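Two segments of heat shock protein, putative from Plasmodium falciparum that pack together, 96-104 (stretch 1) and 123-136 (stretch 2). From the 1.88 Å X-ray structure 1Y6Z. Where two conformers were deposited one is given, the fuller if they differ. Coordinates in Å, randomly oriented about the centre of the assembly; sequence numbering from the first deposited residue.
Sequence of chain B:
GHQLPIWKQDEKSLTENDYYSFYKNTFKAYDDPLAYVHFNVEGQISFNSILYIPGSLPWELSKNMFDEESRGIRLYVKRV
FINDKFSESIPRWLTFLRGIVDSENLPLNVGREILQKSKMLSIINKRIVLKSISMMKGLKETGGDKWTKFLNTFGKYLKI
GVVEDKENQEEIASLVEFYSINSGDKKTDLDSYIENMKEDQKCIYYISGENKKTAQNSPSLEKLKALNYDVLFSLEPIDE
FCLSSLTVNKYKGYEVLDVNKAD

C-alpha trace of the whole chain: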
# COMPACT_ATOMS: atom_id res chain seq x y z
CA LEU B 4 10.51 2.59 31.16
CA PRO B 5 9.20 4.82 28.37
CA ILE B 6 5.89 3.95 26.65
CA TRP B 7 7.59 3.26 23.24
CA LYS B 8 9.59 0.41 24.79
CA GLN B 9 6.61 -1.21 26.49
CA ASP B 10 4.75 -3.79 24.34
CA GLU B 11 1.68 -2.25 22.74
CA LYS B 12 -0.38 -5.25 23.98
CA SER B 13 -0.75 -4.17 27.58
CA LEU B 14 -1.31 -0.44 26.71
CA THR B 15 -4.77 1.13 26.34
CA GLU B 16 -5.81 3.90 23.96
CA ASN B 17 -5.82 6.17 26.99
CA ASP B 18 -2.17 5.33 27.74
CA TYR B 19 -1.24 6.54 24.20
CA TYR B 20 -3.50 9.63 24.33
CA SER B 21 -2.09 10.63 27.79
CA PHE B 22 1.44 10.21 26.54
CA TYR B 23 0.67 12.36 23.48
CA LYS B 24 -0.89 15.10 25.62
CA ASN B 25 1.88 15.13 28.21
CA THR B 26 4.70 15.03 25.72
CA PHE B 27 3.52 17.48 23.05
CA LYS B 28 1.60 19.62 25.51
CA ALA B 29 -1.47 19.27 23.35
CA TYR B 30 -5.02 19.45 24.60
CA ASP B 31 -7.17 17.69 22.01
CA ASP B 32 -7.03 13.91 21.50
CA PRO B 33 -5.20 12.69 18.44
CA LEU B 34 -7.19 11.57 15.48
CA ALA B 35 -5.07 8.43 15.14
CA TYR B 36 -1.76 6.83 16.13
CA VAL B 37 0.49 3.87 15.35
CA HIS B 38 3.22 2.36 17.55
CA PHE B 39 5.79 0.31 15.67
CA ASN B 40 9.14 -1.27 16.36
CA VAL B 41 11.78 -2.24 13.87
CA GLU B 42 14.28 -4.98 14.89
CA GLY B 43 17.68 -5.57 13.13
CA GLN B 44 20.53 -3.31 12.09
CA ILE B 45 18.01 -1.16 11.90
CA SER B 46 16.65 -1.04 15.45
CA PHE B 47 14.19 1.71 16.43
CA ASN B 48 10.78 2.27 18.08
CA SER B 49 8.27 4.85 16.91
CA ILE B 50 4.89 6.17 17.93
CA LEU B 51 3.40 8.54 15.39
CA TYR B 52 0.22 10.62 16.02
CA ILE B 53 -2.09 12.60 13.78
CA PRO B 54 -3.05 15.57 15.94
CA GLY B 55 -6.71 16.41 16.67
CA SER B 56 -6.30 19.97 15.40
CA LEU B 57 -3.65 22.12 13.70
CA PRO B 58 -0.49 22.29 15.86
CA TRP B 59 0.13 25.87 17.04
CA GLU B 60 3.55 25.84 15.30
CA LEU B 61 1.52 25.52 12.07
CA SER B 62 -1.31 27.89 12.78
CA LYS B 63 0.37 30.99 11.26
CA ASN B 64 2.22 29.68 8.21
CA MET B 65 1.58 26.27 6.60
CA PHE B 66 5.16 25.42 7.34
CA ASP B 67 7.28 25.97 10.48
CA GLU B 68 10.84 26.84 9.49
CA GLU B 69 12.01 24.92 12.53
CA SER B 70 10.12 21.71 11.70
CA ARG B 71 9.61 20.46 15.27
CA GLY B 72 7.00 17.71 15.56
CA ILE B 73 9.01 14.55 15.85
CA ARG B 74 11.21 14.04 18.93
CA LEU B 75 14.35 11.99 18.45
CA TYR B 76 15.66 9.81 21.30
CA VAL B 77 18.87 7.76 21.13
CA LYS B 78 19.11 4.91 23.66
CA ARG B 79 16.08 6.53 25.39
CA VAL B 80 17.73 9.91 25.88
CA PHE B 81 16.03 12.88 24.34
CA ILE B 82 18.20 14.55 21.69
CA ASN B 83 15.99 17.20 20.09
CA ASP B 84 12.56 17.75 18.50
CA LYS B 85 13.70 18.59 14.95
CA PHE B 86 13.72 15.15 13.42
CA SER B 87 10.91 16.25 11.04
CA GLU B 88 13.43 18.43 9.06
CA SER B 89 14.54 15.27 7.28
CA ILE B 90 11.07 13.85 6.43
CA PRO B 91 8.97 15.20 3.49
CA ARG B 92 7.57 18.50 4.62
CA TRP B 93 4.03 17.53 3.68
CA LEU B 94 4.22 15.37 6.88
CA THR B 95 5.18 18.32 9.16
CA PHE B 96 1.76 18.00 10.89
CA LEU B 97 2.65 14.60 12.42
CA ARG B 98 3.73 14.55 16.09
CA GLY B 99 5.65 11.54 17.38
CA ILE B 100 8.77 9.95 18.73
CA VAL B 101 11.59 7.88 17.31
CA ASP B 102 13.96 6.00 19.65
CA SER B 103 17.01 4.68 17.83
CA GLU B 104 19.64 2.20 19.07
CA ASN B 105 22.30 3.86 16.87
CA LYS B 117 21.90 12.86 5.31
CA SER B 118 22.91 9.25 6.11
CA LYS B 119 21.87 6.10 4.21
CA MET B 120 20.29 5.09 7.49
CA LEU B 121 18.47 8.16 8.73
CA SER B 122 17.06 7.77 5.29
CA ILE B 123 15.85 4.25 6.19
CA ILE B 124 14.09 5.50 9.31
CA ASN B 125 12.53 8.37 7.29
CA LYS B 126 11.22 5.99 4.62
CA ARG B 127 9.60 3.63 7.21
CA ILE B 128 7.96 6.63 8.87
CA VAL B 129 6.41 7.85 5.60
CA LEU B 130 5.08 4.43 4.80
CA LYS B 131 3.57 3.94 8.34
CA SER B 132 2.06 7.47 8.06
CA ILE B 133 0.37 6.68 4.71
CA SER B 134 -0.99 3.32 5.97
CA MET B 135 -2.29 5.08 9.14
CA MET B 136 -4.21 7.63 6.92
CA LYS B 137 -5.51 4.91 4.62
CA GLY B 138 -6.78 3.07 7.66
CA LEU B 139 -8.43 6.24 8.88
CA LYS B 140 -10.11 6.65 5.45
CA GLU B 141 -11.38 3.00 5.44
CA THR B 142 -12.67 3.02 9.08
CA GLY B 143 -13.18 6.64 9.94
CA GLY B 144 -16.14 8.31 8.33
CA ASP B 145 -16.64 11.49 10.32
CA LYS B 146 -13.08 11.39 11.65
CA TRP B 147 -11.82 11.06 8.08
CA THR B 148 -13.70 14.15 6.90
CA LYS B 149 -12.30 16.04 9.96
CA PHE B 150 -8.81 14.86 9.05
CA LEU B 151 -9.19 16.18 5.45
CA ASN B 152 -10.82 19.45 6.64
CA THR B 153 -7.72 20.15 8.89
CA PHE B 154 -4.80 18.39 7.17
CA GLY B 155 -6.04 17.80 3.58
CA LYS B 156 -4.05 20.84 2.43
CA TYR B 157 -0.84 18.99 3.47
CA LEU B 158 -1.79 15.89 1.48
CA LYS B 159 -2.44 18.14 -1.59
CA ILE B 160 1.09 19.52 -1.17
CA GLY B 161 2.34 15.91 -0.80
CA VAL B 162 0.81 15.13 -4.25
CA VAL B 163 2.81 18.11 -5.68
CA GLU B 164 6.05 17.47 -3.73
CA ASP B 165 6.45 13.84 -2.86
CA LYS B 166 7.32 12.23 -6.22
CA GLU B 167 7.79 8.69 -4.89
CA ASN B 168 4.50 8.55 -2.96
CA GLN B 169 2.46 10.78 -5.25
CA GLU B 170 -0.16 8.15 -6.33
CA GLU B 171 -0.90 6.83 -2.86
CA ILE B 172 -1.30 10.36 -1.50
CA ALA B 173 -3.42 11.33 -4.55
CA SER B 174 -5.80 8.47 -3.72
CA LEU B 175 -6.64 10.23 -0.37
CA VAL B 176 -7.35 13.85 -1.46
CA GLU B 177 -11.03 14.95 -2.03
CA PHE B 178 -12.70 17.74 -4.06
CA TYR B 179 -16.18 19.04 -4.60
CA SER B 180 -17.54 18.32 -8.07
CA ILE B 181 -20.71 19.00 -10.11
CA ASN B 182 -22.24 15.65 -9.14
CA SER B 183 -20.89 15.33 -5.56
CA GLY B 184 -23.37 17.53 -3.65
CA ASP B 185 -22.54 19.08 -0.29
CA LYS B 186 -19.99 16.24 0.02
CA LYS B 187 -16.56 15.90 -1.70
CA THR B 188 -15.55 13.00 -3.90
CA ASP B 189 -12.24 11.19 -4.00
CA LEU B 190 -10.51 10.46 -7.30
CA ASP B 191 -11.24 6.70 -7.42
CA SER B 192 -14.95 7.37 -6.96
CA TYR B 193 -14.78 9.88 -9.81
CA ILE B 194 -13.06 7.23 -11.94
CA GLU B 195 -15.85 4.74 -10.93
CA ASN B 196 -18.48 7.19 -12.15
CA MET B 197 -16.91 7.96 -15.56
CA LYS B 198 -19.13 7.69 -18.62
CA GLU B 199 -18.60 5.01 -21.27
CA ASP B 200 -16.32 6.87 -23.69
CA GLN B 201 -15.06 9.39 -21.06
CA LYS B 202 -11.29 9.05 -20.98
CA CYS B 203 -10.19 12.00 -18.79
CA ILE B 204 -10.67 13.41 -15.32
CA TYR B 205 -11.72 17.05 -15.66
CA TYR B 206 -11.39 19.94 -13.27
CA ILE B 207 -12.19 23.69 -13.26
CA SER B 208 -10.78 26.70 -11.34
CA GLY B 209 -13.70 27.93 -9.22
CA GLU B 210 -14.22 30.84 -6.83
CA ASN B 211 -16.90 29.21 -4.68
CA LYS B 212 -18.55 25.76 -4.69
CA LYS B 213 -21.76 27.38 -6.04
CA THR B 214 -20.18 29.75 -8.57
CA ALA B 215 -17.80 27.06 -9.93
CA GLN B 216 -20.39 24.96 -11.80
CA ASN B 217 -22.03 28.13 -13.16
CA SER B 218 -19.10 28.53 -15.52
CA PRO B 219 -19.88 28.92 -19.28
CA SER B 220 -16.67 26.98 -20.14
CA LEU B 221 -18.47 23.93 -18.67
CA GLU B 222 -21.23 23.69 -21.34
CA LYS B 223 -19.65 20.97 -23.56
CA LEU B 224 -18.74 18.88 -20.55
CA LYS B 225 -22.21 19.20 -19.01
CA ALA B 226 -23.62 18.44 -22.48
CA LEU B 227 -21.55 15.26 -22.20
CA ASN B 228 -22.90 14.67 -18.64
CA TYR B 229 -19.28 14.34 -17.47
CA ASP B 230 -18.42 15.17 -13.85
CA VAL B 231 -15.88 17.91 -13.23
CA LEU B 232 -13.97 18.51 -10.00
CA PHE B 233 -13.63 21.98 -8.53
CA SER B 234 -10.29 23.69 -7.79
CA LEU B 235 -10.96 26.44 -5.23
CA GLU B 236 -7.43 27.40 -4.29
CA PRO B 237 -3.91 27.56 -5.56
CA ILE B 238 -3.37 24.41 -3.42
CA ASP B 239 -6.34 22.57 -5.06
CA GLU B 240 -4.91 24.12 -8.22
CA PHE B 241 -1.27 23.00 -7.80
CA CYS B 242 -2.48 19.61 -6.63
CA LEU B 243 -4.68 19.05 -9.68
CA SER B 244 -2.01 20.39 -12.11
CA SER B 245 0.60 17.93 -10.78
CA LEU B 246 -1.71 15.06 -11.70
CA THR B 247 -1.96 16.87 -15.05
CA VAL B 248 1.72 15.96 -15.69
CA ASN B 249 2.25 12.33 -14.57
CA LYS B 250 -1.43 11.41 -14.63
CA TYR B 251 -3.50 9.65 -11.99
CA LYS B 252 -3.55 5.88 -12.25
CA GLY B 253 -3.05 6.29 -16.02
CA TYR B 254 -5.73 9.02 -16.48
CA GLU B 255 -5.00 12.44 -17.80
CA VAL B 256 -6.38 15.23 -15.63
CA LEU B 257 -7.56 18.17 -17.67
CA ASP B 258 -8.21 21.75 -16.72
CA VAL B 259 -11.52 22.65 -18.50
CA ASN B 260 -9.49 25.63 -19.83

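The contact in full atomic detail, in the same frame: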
# COMPACT_ATOMS: atom_id res chain seq x y z
N PHE B 96 2.88 17.97 9.89
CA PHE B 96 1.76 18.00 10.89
C PHE B 96 1.81 16.80 11.84
O PHE B 96 1.18 16.83 12.87
CB PHE B 96 0.38 18.09 10.24
CG PHE B 96 0.01 16.88 9.41
CD1 PHE B 96 0.32 16.82 8.06
CD2 PHE B 96 -0.61 15.77 10.01
CE1 PHE B 96 -0.03 15.71 7.26
CE2 PHE B 96 -0.92 14.61 9.21
CZ PHE B 96 -0.65 14.60 7.86
N LEU B 97 2.57 15.74 11.52
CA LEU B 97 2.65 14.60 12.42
C LEU B 97 3.40 15.00 13.72
O LEU B 97 4.32 15.81 13.69
CB LEU B 97 3.54 13.49 11.75
CG LEU B 97 3.04 12.71 10.55
CD1 LEU B 97 4.18 11.66 10.26
CD2 LEU B 97 1.83 11.95 10.92
N ARG B 98 3.01 14.42 14.84
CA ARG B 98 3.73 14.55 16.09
C ARG B 98 4.08 13.13 16.51
O ARG B 98 3.28 12.21 16.35
CB ARG B 98 2.88 15.27 17.15
CG ARG B 98 2.52 16.70 16.78
CD ARG B 98 3.77 17.52 16.81
NE ARG B 98 3.65 18.95 16.49
CZ ARG B 98 3.90 19.47 15.30
NH1 ARG B 98 4.15 18.70 14.26
NH2 ARG B 98 3.82 20.79 15.11
N GLY B 99 5.27 12.91 17.07
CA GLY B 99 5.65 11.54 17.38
C GLY B 99 7.06 11.44 17.95
O GLY B 99 7.73 12.45 18.18
N ILE B 100 7.47 10.20 18.18
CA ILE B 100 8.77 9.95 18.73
C ILE B 100 9.46 8.91 17.87
O ILE B 100 8.82 8.02 17.30
CB ILE B 100 8.73 9.57 20.27
CG1 ILE B 100 8.30 8.13 20.49
CG2 ILE B 100 7.82 10.59 21.12
CD1 ILE B 100 9.48 7.08 20.43
N VAL B 101 10.78 8.99 17.81
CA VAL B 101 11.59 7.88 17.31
C VAL B 101 12.68 7.61 18.37
O VAL B 101 13.36 8.55 18.80
CB VAL B 101 12.30 8.25 15.99
CG1 VAL B 101 13.21 7.06 15.53
CG2 VAL B 101 11.32 8.64 14.92
N ASP B 102 12.81 6.36 18.80
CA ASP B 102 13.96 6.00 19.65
C ASP B 102 14.82 4.99 18.94
O ASP B 102 14.40 3.85 18.75
CB ASP B 102 13.50 5.43 20.97
CG ASP B 102 14.65 5.24 21.98
OD1 ASP B 102 14.34 4.88 23.12
OD2 ASP B 102 15.82 5.48 21.65
N SER B 103 16.01 5.44 18.57
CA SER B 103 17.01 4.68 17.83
C SER B 103 18.06 4.05 18.74
O SER B 103 18.47 4.63 19.74
CB SER B 103 17.72 5.61 16.83
OG SER B 103 18.31 4.87 15.79
N GLU B 104 18.51 2.85 18.38
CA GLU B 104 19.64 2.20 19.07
C GLU B 104 21.01 2.82 18.68
O GLU B 104 21.98 2.73 19.44
CB GLU B 104 19.65 0.70 18.76
CG GLU B 104 20.44 -0.15 19.75
CD GLU B 104 19.79 -0.18 21.13
OE1 GLU B 104 20.38 0.42 22.06
OE2 GLU B 104 18.69 -0.78 21.27
N ILE B 123 16.63 5.46 5.95
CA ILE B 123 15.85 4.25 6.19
C ILE B 123 14.73 4.52 7.20
O ILE B 123 13.58 4.13 7.00
CB ILE B 123 16.78 3.16 6.72
CG1 ILE B 123 17.51 2.52 5.52
CG2 ILE B 123 16.01 2.15 7.58
CD1 ILE B 123 18.82 1.92 5.89
N ILE B 124 15.09 5.17 8.30
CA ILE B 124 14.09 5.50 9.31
C ILE B 124 13.00 6.41 8.69
O ILE B 124 11.80 6.14 8.87
CB ILE B 124 14.71 6.08 10.61
CG1 ILE B 124 15.61 5.03 11.27
CG2 ILE B 124 13.60 6.50 11.60
CD1 ILE B 124 16.45 5.55 12.43
N ASN B 125 13.43 7.46 7.98
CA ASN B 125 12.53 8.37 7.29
C ASN B 125 11.54 7.65 6.37
O ASN B 125 10.34 7.92 6.39
CB ASN B 125 13.31 9.40 6.48
CG ASN B 125 14.08 10.38 7.37
OD1 ASN B 125 14.97 11.08 6.90
ND2 ASN B 125 13.75 10.39 8.67
N LYS B 126 12.07 6.75 5.54
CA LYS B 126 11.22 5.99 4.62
C LYS B 126 10.15 5.16 5.32
O LYS B 126 9.05 5.12 4.85
CB LYS B 126 12.10 5.08 3.73
CG LYS B 126 11.38 4.76 2.41
CD LYS B 126 11.97 3.53 1.72
CE LYS B 126 10.87 2.83 0.94
NZ LYS B 126 11.46 1.93 -0.10
N ARG B 127 10.49 4.51 6.43
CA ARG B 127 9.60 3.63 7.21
C ARG B 127 8.52 4.51 7.85
O ARG B 127 7.35 4.14 7.94
CB ARG B 127 10.39 3.03 8.35
CG ARG B 127 10.79 1.51 8.39
CD ARG B 127 11.25 0.90 7.13
NE ARG B 127 12.16 -0.27 7.33
CZ ARG B 127 11.85 -1.43 7.93
NH1 ARG B 127 12.76 -2.42 7.99
NH2 ARG B 127 10.65 -1.64 8.48
N ILE B 128 8.94 5.67 8.33
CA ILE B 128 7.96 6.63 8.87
C ILE B 128 6.92 7.04 7.84
O ILE B 128 5.75 7.11 8.14
CB ILE B 128 8.67 7.83 9.48
CG1 ILE B 128 9.26 7.41 10.82
CG2 ILE B 128 7.66 8.98 9.76
CD1 ILE B 128 9.97 8.52 11.54
N VAL B 129 7.35 7.38 6.62
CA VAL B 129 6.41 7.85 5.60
C VAL B 129 5.43 6.75 5.25
O VAL B 129 4.21 6.96 5.13
CB VAL B 129 7.17 8.37 4.36
CG1 VAL B 129 6.21 8.77 3.23
CG2 VAL B 129 8.07 9.49 4.77
N LEU B 130 5.95 5.55 5.04
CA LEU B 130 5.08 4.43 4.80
C LEU B 130 4.07 4.12 5.95
O LEU B 130 2.90 3.84 5.64
CB LEU B 130 5.87 3.23 4.28
CG LEU B 130 6.63 3.64 2.97
CD1 LEU B 130 7.46 2.49 2.33
CD2 LEU B 130 5.78 4.40 1.86
N LYS B 131 4.49 4.18 7.22
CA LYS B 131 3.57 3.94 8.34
C LYS B 131 2.53 5.07 8.37
O LYS B 131 1.37 4.83 8.72
CB LYS B 131 4.30 3.86 9.70
CG LYS B 131 5.05 2.55 9.89
CD LYS B 131 4.12 1.45 10.26
CE LYS B 131 4.92 0.16 10.45
NZ LYS B 131 4.02 -1.01 10.54
N SER B 132 2.96 6.28 8.02
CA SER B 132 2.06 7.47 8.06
C SER B 132 0.98 7.33 6.98
O SER B 132 -0.16 7.56 7.24
CB SER B 132 2.86 8.76 7.80
OG SER B 132 3.77 8.97 8.85
N ILE B 133 1.37 6.93 5.76
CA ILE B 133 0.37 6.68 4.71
C ILE B 133 -0.64 5.55 5.05
O ILE B 133 -1.84 5.73 4.88
CB ILE B 133 1.06 6.48 3.31
CG1 ILE B 133 1.82 7.77 2.95
CG2 ILE B 133 0.00 6.06 2.24
CD1 ILE B 133 2.79 7.72 1.70
N SER B 134 -0.16 4.44 5.61
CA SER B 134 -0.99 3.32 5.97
C SER B 134 -1.96 3.71 7.11
O SER B 134 -3.15 3.32 7.06
CB SER B 134 -0.11 2.06 6.26
OG SER B 134 -0.88 1.02 6.86
N MET B 135 -1.47 4.51 8.08
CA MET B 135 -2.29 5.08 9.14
C MET B 135 -3.46 5.90 8.54
O MET B 135 -4.60 5.73 8.97
CB MET B 135 -1.46 5.96 10.12
CG MET B 135 -2.29 6.74 11.22
SD MET B 135 -1.31 7.40 12.63
CE MET B 135 -0.01 8.12 11.66
N MET B 136 -3.17 6.81 7.61
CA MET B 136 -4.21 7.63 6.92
C MET B 136 -5.14 6.73 6.16
O MET B 136 -6.38 6.85 6.24
CB MET B 136 -3.59 8.66 5.94
CG MET B 136 -2.85 9.85 6.59
SD MET B 136 -2.00 10.98 5.46
CE MET B 136 -0.77 9.89 4.82

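Helices pack on strands through periodicity: a helix presents one face every three to four residues, a strand one face every two. Residues 96-104 and 123-136 of this Plasmodium heat shock protein illustrate the rule. Strand 98-103 and the helix run in roughly opposing directions, at 143° between their N-to-C vectors, with axes 11.4 Å apart at closest approach. That spacing leaves room for side chains alone, and no hydrogen bond crosses between the stretches; the helix meets its own backbone needs through regular i to i+4 bonds.

Along the helix, the first residue to make contact is Ile 124. Its CG2 lies 4.0 Å from Val 101 CG1, while its CD1 reaches to 3.9 Å from Ser 103 OG, an approach of methyl to hydroxyl oxygen that is contact without bonding. The next three residues make no contact with stretch 1. One turn on, Ile 128 extends its CD1 to 3.6 Å from Val 101 CG2, the tightest of the apolar pairings, and its CG2 lies 4.4 Å from Leu 97 CD1. Val 101 thus meets isoleucines from successive turns, and Ile 128 in turn bridges Val 101 and Leu 97.

Ser 132 brings a polar group to this greasy face. Its OG donates a 2.8 Å hydrogen bond to Ile 128 O, one turn back, so the hydroxyl is satisfied within the helix even as it sits only 3.1 Å from Leu 97 CD1, a close contact for a methyl group. Finally, Met 135 brings CE to 4.3 Å from Leu 97 CD2, in a looser apolar contact.

On the other side, Leu 97, just before the strand, Val 101 and Ser 103 all point toward the helix, whereas Ile 100 points away. The summed buried area is a modest 290 Å², and the listed contacts across it are between side chains, most of them apolar.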